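Local coordinates for protein KmHsv2 (Kluyveromyces marxianus, PDB 3VU4) that probably binds phosphoinositides as a beta-propeller protein of the PROPPIN family, with a likely role in membrane-linked protein transport, at residues Y72-T77 / E81-W86; I97-P102 / S122-G127. All coordinates share one frame; numbering follows the deposited sequence.

Interaction 1. Residues Y72-T77 / E81-W86; sequences YVAFVT and EVVHIW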
loop_
_atom_site.group_PDB
_atom_site.type_symbol
_atom_site.label_atom_id
_atom_site.label_comp_id
_atom_site.label_asym_id
_atom_site.label_seq_id
_atom_site.Cartn_x
_atom_site.Cartn_y
_atom_site.Cartn_z
ATOM N N TYR A 72 18.461 -4.864 -6.964
ATOM C CA TYR A 72 18.643 -3.906 -5.886
ATOM C C TYR A 72 17.569 -3.947 -4.812
ATOM O O TYR A 72 16.383 -4.115 -5.091
ATOM C CB TYR A 72 18.733 -2.490 -6.450
ATOM C CG TYR A 72 19.930 -2.274 -7.340
ATOM C CD1 TYR A 72 21.230 -2.372 -6.834
ATOM C CD2 TYR A 72 19.770 -1.977 -8.696
ATOM C CE1 TYR A 72 22.341 -2.177 -7.658
ATOM C CE2 TYR A 72 20.873 -1.782 -9.527
ATOM C CZ TYR A 72 22.154 -1.882 -9.004
ATOM O OH TYR A 72 23.239 -1.685 -9.827
ATOM N N VAL A 73 18.012 -3.793 -3.574
ATOM C CA VAL A 73 17.128 -3.777 -2.430
ATOM C C VAL A 73 17.706 -2.722 -1.502
ATOM O O VAL A 73 18.873 -2.363 -1.620
ATOM C CB VAL A 73 17.110 -5.142 -1.704
ATOM C CG1 VAL A 73 16.616 -6.227 -2.638
ATOM C CG2 VAL A 73 18.495 -5.485 -1.208
ATOM N N ALA A 74 16.887 -2.215 -0.594
ATOM C CA ALA A 74 17.331 -1.213 0.352
ATOM C C ALA A 74 16.945 -1.717 1.731
ATOM O O ALA A 74 15.900 -2.347 1.888
ATOM C CB ALA A 74 16.643 0.110 0.064
ATOM N N PHE A 75 17.783 -1.460 2.728
ATOM C CA PHE A 75 17.465 -1.886 4.083
ATOM C C PHE A 75 18.152 -1.069 5.165
ATOM O O PHE A 75 19.116 -0.347 4.908
ATOM C CB PHE A 75 17.775 -3.379 4.268
ATOM C CG PHE A 75 19.189 -3.766 3.933
ATOM C CD1 PHE A 75 20.257 -3.292 4.687
ATOM C CD2 PHE A 75 19.449 -4.642 2.879
ATOM C CE1 PHE A 75 21.562 -3.688 4.400
ATOM C CE2 PHE A 75 20.754 -5.045 2.583
ATOM C CZ PHE A 75 21.808 -4.570 3.344
ATOM N N VAL A 76 17.609 -1.165 6.373
ATOM C CA VAL A 76 18.141 -0.475 7.535
ATOM C C VAL A 76 18.478 -1.598 8.499
ATOM O O VAL A 76 17.740 -2.579 8.590
ATOM C CB VAL A 76 17.086 0.447 8.185
ATOM C CG1 VAL A 76 17.633 1.056 9.467
ATOM C CG2 VAL A 76 16.692 1.540 7.220
ATOM N N THR A 77 19.591 -1.471 9.209
ATOM C CA THR A 77 19.995 -2.512 10.144
ATOM C C THR A 77 19.998 -1.994 11.573
ATOM O O THR A 77 18.994 -1.452 12.046
ATOM C CB THR A 77 21.394 -3.041 9.799
ATOM O OG1 THR A 77 22.343 -1.975 9.916
ATOM C CG2 THR A 77 21.422 -3.588 8.376
ATOM N N GLU A 81 19.513 5.243 11.320
ATOM C CA GLU A 81 19.567 6.372 10.397
ATOM C C GLU A 81 20.311 6.123 9.094
ATOM O O GLU A 81 20.560 7.057 8.335
ATOM C CB GLU A 81 20.139 7.613 11.099
ATOM C CG GLU A 81 20.971 7.325 12.331
ATOM C CD GLU A 81 20.145 6.768 13.479
ATOM O OE1 GLU A 81 19.260 7.493 13.989
ATOM O OE2 GLU A 81 20.381 5.602 13.866
ATOM N N VAL A 82 20.641 4.867 8.820
ATOM C CA VAL A 82 21.359 4.537 7.594
ATOM C C VAL A 82 20.561 3.620 6.671
ATOM O O VAL A 82 20.027 2.601 7.105
ATOM C CB VAL A 82 22.709 3.866 7.917
ATOM C CG1 VAL A 82 23.407 3.443 6.636
ATOM C CG2 VAL A 82 23.571 4.822 8.697
ATOM N N VAL A 83 20.487 3.993 5.399
ATOM C CA VAL A 83 19.768 3.204 4.409
ATOM C C VAL A 83 20.765 2.608 3.420
ATOM O O VAL A 83 21.441 3.333 2.689
ATOM C CB VAL A 83 18.746 4.065 3.638
ATOM C CG1 VAL A 83 18.140 3.260 2.501
ATOM C CG2 VAL A 83 17.658 4.557 4.585
ATOM N N HIS A 84 20.852 1.286 3.398
ATOM C CA HIS A 84 21.781 0.607 2.512
ATOM C C HIS A 84 21.158 0.209 1.187
ATOM O O HIS A 84 20.138 -0.475 1.162
ATOM C CB HIS A 84 22.305 -0.672 3.166
ATOM C CG HIS A 84 23.045 -0.454 4.446
ATOM N ND1 HIS A 84 24.392 -0.716 4.578
ATOM C CD2 HIS A 84 22.618 -0.058 5.669
ATOM C CE1 HIS A 84 24.762 -0.496 5.826
ATOM N NE2 HIS A 84 23.703 -0.097 6.509
ATOM N N ILE A 85 21.764 0.638 0.087
ATOM C CA ILE A 85 21.284 0.225 -1.222
ATOM C C ILE A 85 22.183 -0.981 -1.464
ATOM O O ILE A 85 23.399 -0.839 -1.526
ATOM C CB ILE A 85 21.538 1.289 -2.292
ATOM C CG1 ILE A 85 20.946 2.626 -1.840
ATOM C CG2 ILE A 85 20.903 0.855 -3.610
ATOM C CD1 ILE A 85 19.454 2.593 -1.603
ATOM N N TRP A 86 21.587 -2.164 -1.574
ATOM C CA TRP A 86 22.345 -3.405 -1.741
ATOM C C TRP A 86 22.081 -4.135 -3.051
ATOM O O TRP A 86 20.982 -4.075 -3.598
ATOM C CB TRP A 86 22.040 -4.309 -0.540
ATOM C CG TRP A 86 22.502 -5.734 -0.608
ATOM C CD1 TRP A 86 21.907 -6.763 -1.287
ATOM C CD2 TRP A 86 23.585 -6.313 0.129
ATOM N NE1 TRP A 86 22.549 -7.950 -1.009
ATOM C CE2 TRP A 86 23.583 -7.701 -0.146
ATOM C CE3 TRP A 86 24.559 -5.795 0.992
ATOM C CZ2 TRP A 86 24.514 -8.577 0.425
ATOM C CZ3 TRP A 86 25.486 -6.667 1.557
ATOM C CH2 TRP A 86 25.457 -8.043 1.267
HETATM O O HOH W 1 21.122 0.779 8.730
#

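Interaction 2. Residues I97-P102 / S122-G127; sequences IKVDAP and SVFKFG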
loop_
_atom_site.group_PDB
_atom_site.type_symbol
_atom_site.label_atom_id
_atom_site.label_comp_id
_atom_site.label_asym_id
_atom_site.label_seq_id
_atom_site.Cartn_x
_atom_site.Cartn_y
_atom_site.Cartn_z
ATOM N N ILE A 97 23.351 5.780 2.649
ATOM C CA ILE A 97 22.758 7.108 2.724
ATOM C C ILE A 97 22.370 7.304 4.177
ATOM O O ILE A 97 21.737 6.434 4.773
ATOM C CB ILE A 97 21.514 7.223 1.821
ATOM C CG1 ILE A 97 21.911 6.999 0.362
ATOM C CG2 ILE A 97 20.884 8.590 1.979
ATOM C CD1 ILE A 97 20.731 6.894 -0.587
ATOM N N LYS A 98 22.759 8.432 4.757
ATOM C CA LYS A 98 22.456 8.681 6.159
ATOM C C LYS A 98 21.591 9.902 6.378
ATOM O O LYS A 98 21.731 10.912 5.693
ATOM C CB LYS A 98 23.745 8.848 6.960
ATOM C CG LYS A 98 23.509 8.930 8.458
ATOM C CD LYS A 98 24.670 9.596 9.174
ATOM C CE LYS A 98 24.532 9.459 10.682
ATOM N NZ LYS A 98 24.708 8.042 11.124
ATOM N N VAL A 99 20.696 9.806 7.352
ATOM C CA VAL A 99 19.813 10.912 7.673
ATOM C C VAL A 99 19.972 11.263 9.150
ATOM O O VAL A 99 20.552 10.493 9.912
ATOM C CB VAL A 99 18.354 10.562 7.333
ATOM C CG1 VAL A 99 18.205 10.433 5.833
ATOM C CG2 VAL A 99 17.960 9.261 8.005
ATOM N N ASP A 100 19.463 12.424 9.547
ATOM C CA ASP A 100 19.599 12.892 10.922
ATOM C C ASP A 100 18.770 12.200 11.997
ATOM O O ASP A 100 19.095 12.293 13.179
ATOM C CB ASP A 100 19.336 14.398 10.981
ATOM C CG ASP A 100 20.239 15.171 10.046
ATOM O OD1 ASP A 100 21.473 14.937 10.089
ATOM O OD2 ASP A 100 19.717 16.008 9.274
ATOM N N ALA A 101 17.703 11.519 11.602
ATOM C CA ALA A 101 16.860 10.824 12.569
ATOM C C ALA A 101 16.605 9.415 12.044
ATOM O O ALA A 101 16.929 9.119 10.897
ATOM C CB ALA A 101 15.553 11.576 12.753
ATOM N N PRO A 102 16.026 8.526 12.871
ATOM C CA PRO A 102 15.764 7.156 12.412
ATOM C C PRO A 102 14.876 7.156 11.165
ATOM O O PRO A 102 13.942 7.949 11.067
ATOM C CB PRO A 102 15.061 6.517 13.606
ATOM C CG PRO A 102 15.542 7.319 14.774
ATOM C CD PRO A 102 15.529 8.721 14.244
ATOM N N SER A 122 13.345 13.354 2.469
ATOM C CA SER A 122 14.492 13.648 1.608
ATOM C C SER A 122 14.497 12.761 0.380
ATOM O O SER A 122 14.277 11.555 0.463
ATOM C CB SER A 122 15.815 13.465 2.364
ATOM O OG SER A 122 16.025 14.507 3.302
ATOM N N VAL A 123 14.746 13.360 -0.771
ATOM C CA VAL A 123 14.780 12.580 -1.989
ATOM C C VAL A 123 16.208 12.570 -2.511
ATOM O O VAL A 123 16.760 13.614 -2.842
ATOM C CB VAL A 123 13.840 13.172 -3.069
ATOM C CG1 VAL A 123 13.654 12.172 -4.194
ATOM C CG2 VAL A 123 12.494 13.532 -2.456
ATOM N N PHE A 124 16.813 11.392 -2.552
ATOM C CA PHE A 124 18.165 11.254 -3.065
ATOM C C PHE A 124 18.049 10.669 -4.470
ATOM O O PHE A 124 16.970 10.241 -4.882
ATOM C CB PHE A 124 18.993 10.322 -2.175
ATOM C CG PHE A 124 19.173 10.823 -0.772
ATOM C CD1 PHE A 124 18.112 10.815 0.128
ATOM C CD2 PHE A 124 20.399 11.325 -0.353
ATOM C CE1 PHE A 124 18.273 11.301 1.427
ATOM C CE2 PHE A 124 20.569 11.814 0.946
ATOM C CZ PHE A 124 19.504 11.802 1.833
ATOM N N LYS A 125 19.154 10.660 -5.210
ATOM C CA LYS A 125 19.139 10.110 -6.558
ATOM C C LYS A 125 19.485 8.641 -6.502
ATOM O O LYS A 125 20.368 8.239 -5.749
ATOM C CB LYS A 125 20.159 10.814 -7.450
ATOM C CG LYS A 125 20.292 10.150 -8.816
ATOM C CD LYS A 125 21.404 10.740 -9.669
ATOM C CE LYS A 125 21.459 10.019 -11.011
ATOM N NZ LYS A 125 22.506 10.546 -11.922
ATOM N N PHE A 126 18.792 7.830 -7.288
ATOM C CA PHE A 126 19.111 6.415 -7.297
ATOM C C PHE A 126 20.196 6.231 -8.350
ATOM O O PHE A 126 19.926 5.904 -9.506
ATOM C CB PHE A 126 17.883 5.562 -7.626
ATOM C CG PHE A 126 18.030 4.119 -7.213
ATOM C CD1 PHE A 126 19.019 3.315 -7.775
ATOM C CD2 PHE A 126 17.197 3.571 -6.243
ATOM C CE1 PHE A 126 19.173 1.993 -7.380
ATOM C CE2 PHE A 126 17.344 2.250 -5.842
ATOM C CZ PHE A 126 18.334 1.460 -6.410
ATOM N N GLY A 127 21.430 6.471 -7.922
ATOM C CA GLY A 127 22.584 6.366 -8.792
ATOM C C GLY A 127 23.611 7.392 -8.341
ATOM O O GLY A 127 23.308 8.253 -7.507
#

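Interaction 1. Residues Y72-T77 / E81-W86
V73 and F75 pair with W86 and H84 in an antiparallel beta hairpin that forms the middle two strands of a four-stranded propeller blade. The evidence for register is direct: the strand segments run at 156° to each other, and V73–W86 and F75–H84 are hydrogen-bonded pairs flanking the non-hydrogen-bonded pair A74–I85. Each hydrogen-bonded pair exchanges two backbone bonds, the shorter ones being W86 N to V73 O at 2.7 Å and H84 N to F75 O at 2.8 Å.

The face bearing V73, F75, H84 and W86 carries an aromatic cluster. With CG of F75 set between its backbone N and carbonyl carbon (chi1 55°), the ring leans across the neighbouring strand. The CD1–CE1 side of the ring meets H84, with F75 CE1 3.3 Å from H84 CB. The other side reaches W86, where F75 CE2 lies 3.5 Å from W86 CB. The F75 and H84 planes differ by 26°, yet their centroids are 5.3 Å apart, so the rings are slid past one another and barely overlap. V73 lies alongside W86, its CG2 3.6 Å from W86 CD1. The imidazole is tied down from outside the hairpin, H84 ND1 being hydrogen-bonded to D93 OD2.

On the other face, A74 CB meets I85 CD1 at 4.1 Å, and A74 and V83 both touch L106 of strand 103-108 in the next blade. Near the turn, one water accepts from T77 N and donates to V82 O, bridging the strand ends where direct pairing has stopped. A hairpin of this kind forms the two central strands of the four-stranded antiparallel blade, the unit that repeats seven times in this beta-propeller.

Interaction 2. Residues I97-P102 / S122-G127
I97 sets its CG2 methyl over one face of the F124 ring, the main contact between these segments. No hydrogen bond crosses between them, and the nearest CA atoms, I97 with F124 and V99 with S122, are still 8.5 Å apart, so side chains alone span the gap.

Following F124 outward, its CB has a loose neighbour in I97 CD1 at 4.2 Å. The ring is then directed toward I97 by a first torsion that holds CG anti to the carbonyl carbon (chi1 -63°). From here a single methyl serves the whole ring: I97 CG2 is 3.9 Å from F124 CG and 3.6 Å from F124 CD2. Farther out, F124 CE2 lies 3.4 Å from I97 CG2. The methyl stands 3.5 Å from the ring centroid, only 14° off the ring normal, which meets the geometry of a CH-pi contact over the centre of the face. Lastly, CZ at the tip is also under I97 CG2 (3.5 Å) and has V99 CG1 obliquely beside it, 4.4 Å from F124 CZ, a looser touch. The I97 and F124 side chains come from opposite sides and overlap in passing, I97 CG2 ending over the ring.

Both partners are rooted in different sheets. I97 belongs to the strand beside strand 82-87, whereas the backbone of F124 bonds to I113 in strand 112-117. That strand also lines the contact, I97 touching I113 and V99 touching Y117, whose hydroxyl is hydrogen-bonded to S122 OG. The apolar patch therefore lies between two successive propeller blades: outer strand 92-98 and the segment leaving it on one side, strands 112-117 and 120-125 on the other.

How the interactions relate
From the N terminus, the chain first closes interaction 1, a hairpin with only three residues between its segments. It then runs on through strand 92-98, where the first segment of interaction 2 starts, and closes this second, wider loop after the 19 intervening residues that hold strands 103-108 and 112-117. The two contacts follow in series, neither nested nor crossed, with centres about 10 Å apart. They touch where strand 82-87 meets strand 92-98: V83 N lies 2.8 Å from I97 O and E81 O 2.9 Å from V99 N, both probable hydrogen bonds. Interaction 1 thus joins the two middle strands of one blade, and interaction 2 joins that blade to the next.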